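Sulfite dehydrogenase (Paracoccus pantotrophus, PDB 2XTS) oxidises protein-bound sulfane sulfur as the molybdenum-cofactor-carrying subunit of the sulfane dehydrogenase SoxCD, a molybdohemo-enzyme of the Sox system. Local coordinates at residues D263-I277 / N370-V384. Sequence-based numbering, arbitrary orientation. Where two conformers were deposited one is given.
Sequences DAKSVITSPSPQVPI and NNGIQTWWVKADGEV
Trp-376 reaches across from strand 375-378 and lays its indole under the turn that begins at Ser-272. Pro-273 CD sits over the six-membered ring, 3.5 Å from its centroid, and Ser-272 CA covers the five-membered ring on the same face. At the ring edge NE1 donates to Ile-268 O (2.8 Å), close to the indole plane. Trp-376 CG stands anti to the carbonyl carbon (chi1 -58°), which sends the indole toward residues 267-273. A leucine in place of Trp-376 would probably leave Ile-268 O without this donor and open a gap beneath Pro-273. Val-384 CG2 meets Pro-271 CB at 4.0 Å, and Ile-277 N donates to Gly-382 O. Between Val-267 and Gln-374 the fit is looser: the backbones part and water bridges Ser-266 O to Gln-374 N. Beyond it Asn-371 ND2 makes a nearly straight bond to Ala-264 O (2.8 Å, 174°), while Lys-265 NZ reaches Asn-370 O and pairs with Glu-119. Asp-263 meets Tyr-156 and Arg-151, and Glu-383 meets Arg-191, all of the cytochrome chain. Strand 265-270, outermost in its sheet, runs edge to edge alongside 370-378 in the same direction, water replacing direct pairing, consistent with closure of an immunoglobulin-like dimerisation domain.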
# COMPACT_ATOMS: atom_id res chain seq x y z
N ASP A 263 -21.12 -0.02 -11.90
CA ASP A 263 -21.46 -1.39 -12.25
C ASP A 263 -20.22 -2.27 -12.53
O ASP A 263 -19.11 -1.77 -12.74
CB ASP A 263 -22.39 -1.39 -13.47
CG ASP A 263 -23.75 -0.77 -13.19
OD1 ASP A 263 -24.26 -0.88 -12.06
OD2 ASP A 263 -24.31 -0.18 -14.14
N ALA A 264 -20.43 -3.58 -12.56
CA ALA A 264 -19.35 -4.54 -12.76
C ALA A 264 -18.56 -4.23 -14.01
O ALA A 264 -19.12 -3.97 -15.08
CB ALA A 264 -19.89 -5.97 -12.81
N LYS A 265 -17.24 -4.32 -13.88
CA LYS A 265 -16.34 -3.88 -14.90
C LYS A 265 -15.04 -4.67 -14.80
O LYS A 265 -14.71 -5.21 -13.76
CB LYS A 265 -16.08 -2.39 -14.69
CG LYS A 265 -15.37 -1.68 -15.81
CD LYS A 265 -15.49 -0.18 -15.62
CE LYS A 265 -14.64 0.61 -16.58
NZ LYS A 265 -14.89 2.08 -16.49
N SER A 266 -14.29 -4.69 -15.88
CA SER A 266 -12.98 -5.33 -15.90
C SER A 266 -12.14 -4.80 -17.01
O SER A 266 -12.63 -4.25 -17.99
CB SER A 266 -13.08 -6.85 -16.07
OG SER A 266 -13.50 -7.21 -17.37
N VAL A 267 -10.84 -5.03 -16.89
CA VAL A 267 -9.90 -4.73 -17.95
C VAL A 267 -8.68 -5.62 -17.82
O VAL A 267 -8.20 -5.86 -16.71
CB VAL A 267 -9.47 -3.22 -17.98
CG1 VAL A 267 -8.78 -2.77 -16.69
CG2 VAL A 267 -8.61 -2.93 -19.22
N ILE A 268 -8.19 -6.13 -18.95
CA ILE A 268 -6.91 -6.81 -19.04
C ILE A 268 -5.80 -5.75 -19.03
O ILE A 268 -5.72 -4.90 -19.90
CB ILE A 268 -6.85 -7.68 -20.31
CG1 ILE A 268 -7.82 -8.86 -20.15
CG2 ILE A 268 -5.43 -8.18 -20.54
CD1 ILE A 268 -8.14 -9.61 -21.47
N THR A 269 -4.95 -5.80 -18.01
CA THR A 269 -3.86 -4.84 -17.87
C THR A 269 -2.60 -5.27 -18.60
O THR A 269 -1.79 -4.43 -18.94
CB THR A 269 -3.58 -4.56 -16.38
OG1 THR A 269 -3.28 -5.78 -15.70
CG2 THR A 269 -4.82 -3.96 -15.73
N SER A 270 -2.45 -6.57 -18.83
CA SER A 270 -1.39 -7.04 -19.70
C SER A 270 -1.74 -8.38 -20.30
O SER A 270 -2.30 -9.23 -19.66
CB SER A 270 -0.07 -7.15 -18.96
OG SER A 270 -0.07 -8.28 -18.12
N PRO A 271 -1.46 -8.53 -21.61
CA PRO A 271 -0.98 -7.53 -22.57
C PRO A 271 -1.96 -6.37 -22.69
O PRO A 271 -3.16 -6.52 -22.47
CB PRO A 271 -0.93 -8.30 -23.91
CG PRO A 271 -0.98 -9.71 -23.57
CD PRO A 271 -1.73 -9.82 -22.27
N SER A 272 -1.42 -5.21 -23.04
CA SER A 272 -2.22 -4.01 -23.29
C SER A 272 -1.33 -3.08 -24.12
O SER A 272 -0.15 -3.37 -24.31
CB SER A 272 -2.70 -3.37 -21.97
OG SER A 272 -1.60 -2.90 -21.20
N PRO A 273 -1.86 -1.93 -24.59
CA PRO A 273 -1.02 -1.14 -25.50
C PRO A 273 0.32 -0.67 -24.94
O PRO A 273 1.28 -0.59 -25.70
CB PRO A 273 -1.92 0.06 -25.84
CG PRO A 273 -3.31 -0.55 -25.78
CD PRO A 273 -3.27 -1.49 -24.60
N GLN A 274 0.40 -0.37 -23.65
CA GLN A 274 1.65 0.01 -23.01
C GLN A 274 2.48 -1.18 -22.58
O GLN A 274 3.56 -0.98 -22.03
CB GLN A 274 1.35 0.85 -21.76
CG GLN A 274 0.69 2.19 -22.00
CD GLN A 274 -0.02 2.68 -20.76
OE1 GLN A 274 -1.04 2.12 -20.36
NE2 GLN A 274 0.53 3.73 -20.12
N VAL A 275 1.97 -2.40 -22.74
CA VAL A 275 2.64 -3.63 -22.32
C VAL A 275 2.63 -4.62 -23.49
O VAL A 275 1.90 -5.62 -23.51
CB VAL A 275 1.95 -4.27 -21.09
CG1 VAL A 275 2.81 -5.42 -20.53
CG2 VAL A 275 1.67 -3.25 -20.02
N PRO A 276 3.40 -4.31 -24.53
CA PRO A 276 3.51 -5.23 -25.67
C PRO A 276 4.16 -6.54 -25.32
O PRO A 276 4.90 -6.62 -24.33
CB PRO A 276 4.40 -4.46 -26.63
CG PRO A 276 5.23 -3.61 -25.75
CD PRO A 276 4.30 -3.17 -24.69
N ILE A 277 3.89 -7.56 -26.12
CA ILE A 277 4.55 -8.85 -25.97
C ILE A 277 5.86 -8.79 -26.73
O ILE A 277 5.84 -8.75 -27.96
CB ILE A 277 3.69 -10.00 -26.51
CG1 ILE A 277 2.27 -9.94 -25.94
CG2 ILE A 277 4.37 -11.33 -26.20
CD1 ILE A 277 1.34 -10.96 -26.58
N ASN A 370 -19.24 4.24 -18.25
CA ASN A 370 -18.84 3.31 -19.30
C ASN A 370 -18.13 2.09 -18.73
O ASN A 370 -16.92 2.09 -18.53
CB ASN A 370 -17.94 4.00 -20.32
CG ASN A 370 -17.62 3.09 -21.48
OD1 ASN A 370 -18.07 1.92 -21.52
ND2 ASN A 370 -16.84 3.60 -22.44
N ASN A 371 -18.91 1.04 -18.49
CA ASN A 371 -18.33 -0.22 -18.05
C ASN A 371 -18.26 -1.27 -19.16
O ASN A 371 -18.13 -2.45 -18.88
CB ASN A 371 -19.03 -0.79 -16.81
CG ASN A 371 -20.48 -1.13 -17.03
OD1 ASN A 371 -21.22 -0.40 -17.70
ND2 ASN A 371 -20.91 -2.25 -16.45
N GLY A 372 -18.31 -0.84 -20.42
CA GLY A 372 -18.29 -1.78 -21.54
C GLY A 372 -17.01 -2.60 -21.62
O GLY A 372 -15.93 -2.18 -21.23
N ILE A 373 -17.14 -3.81 -22.16
CA ILE A 373 -16.02 -4.71 -22.37
C ILE A 373 -15.00 -4.05 -23.27
O ILE A 373 -15.32 -3.54 -24.34
CB ILE A 373 -16.50 -6.05 -22.99
CG1 ILE A 373 -17.32 -6.85 -21.96
CG2 ILE A 373 -15.38 -6.90 -23.54
CD1 ILE A 373 -18.09 -8.03 -22.58
N GLN A 374 -13.75 -4.07 -22.83
CA GLN A 374 -12.60 -3.56 -23.57
C GLN A 374 -12.00 -4.67 -24.44
O GLN A 374 -11.88 -5.81 -24.00
CB GLN A 374 -11.54 -3.08 -22.57
CG GLN A 374 -10.25 -2.60 -23.22
CD GLN A 374 -10.41 -1.35 -24.07
OE1 GLN A 374 -10.13 -1.33 -25.28
NE2 GLN A 374 -10.90 -0.31 -23.45
N THR A 375 -11.63 -4.33 -25.67
CA THR A 375 -10.97 -5.25 -26.58
C THR A 375 -9.55 -4.77 -26.85
O THR A 375 -9.33 -3.58 -27.12
CB THR A 375 -11.70 -5.29 -27.92
OG1 THR A 375 -13.08 -5.58 -27.70
CG2 THR A 375 -11.11 -6.34 -28.86
N TRP A 376 -8.60 -5.70 -26.78
CA TRP A 376 -7.24 -5.43 -27.25
C TRP A 376 -6.94 -6.27 -28.49
O TRP A 376 -7.12 -7.50 -28.49
CB TRP A 376 -6.15 -5.81 -26.23
CG TRP A 376 -6.23 -5.16 -24.89
CD1 TRP A 376 -6.11 -5.82 -23.71
CD2 TRP A 376 -6.42 -3.76 -24.56
NE1 TRP A 376 -6.21 -4.93 -22.67
CE2 TRP A 376 -6.39 -3.67 -23.16
CE3 TRP A 376 -6.57 -2.59 -25.31
CZ2 TRP A 376 -6.56 -2.47 -22.50
CZ3 TRP A 376 -6.72 -1.40 -24.65
CH2 TRP A 376 -6.72 -1.34 -23.27
N TRP A 377 -6.47 -5.61 -29.54
CA TRP A 377 -5.96 -6.31 -30.71
C TRP A 377 -4.47 -6.58 -30.52
O TRP A 377 -3.68 -5.66 -30.52
CB TRP A 377 -6.22 -5.49 -31.96
CG TRP A 377 -5.75 -6.10 -33.25
CD1 TRP A 377 -5.67 -7.41 -33.57
CD2 TRP A 377 -5.34 -5.37 -34.41
NE1 TRP A 377 -5.24 -7.56 -34.87
CE2 TRP A 377 -5.04 -6.32 -35.41
CE3 TRP A 377 -5.23 -4.01 -34.71
CZ2 TRP A 377 -4.61 -5.96 -36.68
CZ3 TRP A 377 -4.79 -3.65 -35.99
CH2 TRP A 377 -4.48 -4.62 -36.95
N VAL A 378 -4.13 -7.86 -30.35
CA VAL A 378 -2.74 -8.28 -30.27
C VAL A 378 -2.31 -8.69 -31.67
O VAL A 378 -2.88 -9.59 -32.26
CB VAL A 378 -2.54 -9.47 -29.30
CG1 VAL A 378 -1.07 -9.91 -29.25
CG2 VAL A 378 -3.03 -9.11 -27.90
N LYS A 379 -1.31 -8.01 -32.18
CA LYS A 379 -0.81 -8.22 -33.54
C LYS A 379 0.31 -9.25 -33.54
O LYS A 379 0.85 -9.60 -32.50
CB LYS A 379 -0.37 -6.89 -34.17
CG LYS A 379 -1.52 -5.89 -34.26
CD LYS A 379 -1.17 -4.57 -34.90
CE LYS A 379 -0.44 -3.66 -33.96
NZ LYS A 379 -0.26 -2.32 -34.56
N ALA A 380 0.67 -9.72 -34.73
CA ALA A 380 1.71 -10.73 -34.88
C ALA A 380 3.09 -10.31 -34.39
O ALA A 380 3.90 -11.16 -34.03
CB ALA A 380 1.79 -11.15 -36.34
N ASP A 381 3.35 -9.01 -34.34
CA ASP A 381 4.60 -8.47 -33.80
C ASP A 381 4.58 -8.27 -32.29
O ASP A 381 5.56 -7.79 -31.74
CB ASP A 381 5.00 -7.18 -34.54
CG ASP A 381 3.98 -6.05 -34.38
OD1 ASP A 381 2.97 -6.23 -33.67
OD2 ASP A 381 4.20 -4.98 -35.00
N GLY A 382 3.48 -8.64 -31.64
CA GLY A 382 3.32 -8.48 -30.19
C GLY A 382 2.84 -7.12 -29.75
O GLY A 382 2.60 -6.90 -28.55
N GLU A 383 2.69 -6.20 -30.69
CA GLU A 383 2.15 -4.88 -30.34
C GLU A 383 0.64 -5.00 -30.11
O GLU A 383 0.00 -5.91 -30.64
CB GLU A 383 2.48 -3.85 -31.42
CG GLU A 383 3.97 -3.65 -31.61
CD GLU A 383 4.67 -3.08 -30.39
OE1 GLU A 383 4.06 -2.26 -29.65
OE2 GLU A 383 5.85 -3.45 -30.19
N VAL A 384 0.08 -4.11 -29.31
CA VAL A 384 -1.28 -4.28 -28.81
C VAL A 384 -2.03 -2.96 -29.00
O VAL A 384 -1.51 -1.90 -28.65
CB VAL A 384 -1.26 -4.68 -27.31
CG1 VAL A 384 -2.65 -4.87 -26.79
CG2 VAL A 384 -0.43 -5.94 -27.10
O HOH W 1 -22.75 1.18 -15.93
O HOH W 2 -13.46 -5.53 -20.30
O HOH W 3 -13.65 -1.92 -19.37
O HOH W 4 -10.15 -6.19 -21.11
O HOH W 5 1.84 -2.14 -28.04